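Local coordinates for protein thiazoline oxidase/subtilisin-like protease (Prochloron didemni, PDB 4AKS) that probably cleaves and macrocyclises linear patellamide precursor peptides, acting as a subtilisin-like serine protease domain that joins peptide ends into a ring, at residues I268-E273 with A295-G300. Numbering follows the deposited sequence.
Sequences ILAPGE and APVMTG
M298 lies against I268 and A270 where the long helix of the subtilisin-like alpha/beta fold packs across the outermost strand of the parallel sheet, and the pair illustrates how a helix can be packed on the face of a sheet at its last strand, with no hydrogen bond between 268-273 and 295-300. Strand 268-271 and helix 295-300 run nearly at right angles, 100°, with axes 7.7 Å apart. Helix 291-311 probably also carries the nucleophilic serine of the subtilisin-type triad near its start, and the contact lies on its next turns. From CB, the M298 chain leaves with CG anti to its carbonyl carbon (chi1 -66°), and M298 CG settles 3.7 Å from A270 CB and 4.2 Å from I268 CG2. M298 SD lies 3.7 Å from A270 CB, and two further bends, at chi2 and chi3, carry M298 CE to 4.0 Å from I268 CD1. Thus the thioether curls around one strand methyl and ends on the neighbouring inward-facing side chain. With an alanine in place of M298, CG, SD and CE would be gone, and a gap would probably open against A270 CB and the I268 branches. V244 of the adjacent strand touches both I268 and M298, continuing the apolar layer across the sheet. Nearer the strand's end, V297 CG1 makes looser contacts with A270 CB and P271 CD, both at 4.5 Å, while V297 CG2 rests 4.1 Å from P271 O.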
# COMPACT_ATOMS: atom_id res chain seq x y z
N ILE A 268 1.91 14.13 0.48
CA ILE A 268 2.59 14.05 -0.78
C ILE A 268 1.61 13.43 -1.78
O ILE A 268 0.73 12.67 -1.41
CB ILE A 268 3.88 13.21 -0.62
CG1 ILE A 268 4.78 13.32 -1.85
CG2 ILE A 268 3.58 11.74 -0.31
CD1 ILE A 268 6.14 12.66 -1.66
N LEU A 269 1.72 13.81 -3.05
CA LEU A 269 0.86 13.23 -4.08
C LEU A 269 1.64 12.21 -4.86
O LEU A 269 2.82 12.41 -5.15
CB LEU A 269 0.33 14.29 -5.04
CG LEU A 269 -0.68 15.26 -4.44
CD1 LEU A 269 -0.78 16.53 -5.29
CD2 LEU A 269 -2.04 14.58 -4.31
N ALA A 270 0.97 11.14 -5.23
CA ALA A 270 1.53 10.10 -6.07
C ALA A 270 0.44 9.61 -7.04
O ALA A 270 -0.74 9.87 -6.82
CB ALA A 270 2.05 8.96 -5.21
N PRO A 271 0.84 8.91 -8.12
CA PRO A 271 -0.17 8.40 -9.06
C PRO A 271 -1.23 7.55 -8.35
O PRO A 271 -0.89 6.63 -7.60
CB PRO A 271 0.66 7.54 -10.01
CG PRO A 271 2.03 8.13 -9.96
CD PRO A 271 2.21 8.56 -8.53
N GLY A 272 -2.49 7.91 -8.54
CA GLY A 272 -3.61 7.19 -7.95
C GLY A 272 -4.73 6.88 -8.93
O GLY A 272 -5.82 6.47 -8.52
N GLU A 273 -4.49 7.07 -10.22
CA GLU A 273 -5.48 6.79 -11.25
C GLU A 273 -5.00 5.63 -12.10
O GLU A 273 -3.83 5.59 -12.47
CB GLU A 273 -5.71 8.04 -12.11
CG GLU A 273 -6.82 7.87 -13.15
CD GLU A 273 -7.20 9.14 -13.88
OE1 GLU A 273 -6.41 10.11 -13.92
OE2 GLU A 273 -8.30 9.14 -14.48
N ALA A 295 -1.34 5.58 -2.04
CA ALA A 295 -0.59 5.24 -0.83
C ALA A 295 0.38 4.06 -0.98
O ALA A 295 1.52 4.14 -0.55
CB ALA A 295 -1.54 5.02 0.35
N PRO A 296 -0.06 2.95 -1.60
CA PRO A 296 0.89 1.84 -1.74
C PRO A 296 2.07 2.14 -2.65
O PRO A 296 3.14 1.57 -2.47
CB PRO A 296 0.05 0.68 -2.30
CG PRO A 296 -1.29 1.23 -2.61
CD PRO A 296 -1.43 2.58 -1.98
N VAL A 297 1.88 3.04 -3.61
CA VAL A 297 3.00 3.44 -4.46
C VAL A 297 4.07 4.08 -3.58
O VAL A 297 5.24 3.75 -3.72
CB VAL A 297 2.55 4.36 -5.62
CG1 VAL A 297 3.75 4.97 -6.34
CG2 VAL A 297 1.67 3.59 -6.61
N MET A 298 3.66 4.96 -2.66
CA MET A 298 4.60 5.60 -1.74
C MET A 298 5.21 4.66 -0.69
O MET A 298 6.36 4.85 -0.27
CB MET A 298 3.94 6.81 -1.05
CG MET A 298 3.62 7.95 -2.01
SD MET A 298 5.04 8.44 -3.03
CE MET A 298 6.29 8.66 -1.76
N THR A 299 4.45 3.66 -0.26
CA THR A 299 5.00 2.63 0.61
C THR A 299 6.13 1.89 -0.09
O THR A 299 7.20 1.69 0.48
CB THR A 299 3.93 1.66 1.08
OG1 THR A 299 3.06 2.35 1.98
CG2 THR A 299 4.53 0.39 1.78
N GLY A 300 5.91 1.51 -1.34
CA GLY A 300 6.95 0.81 -2.11
C GLY A 300 8.17 1.68 -2.34
O GLY A 300 9.31 1.24 -2.16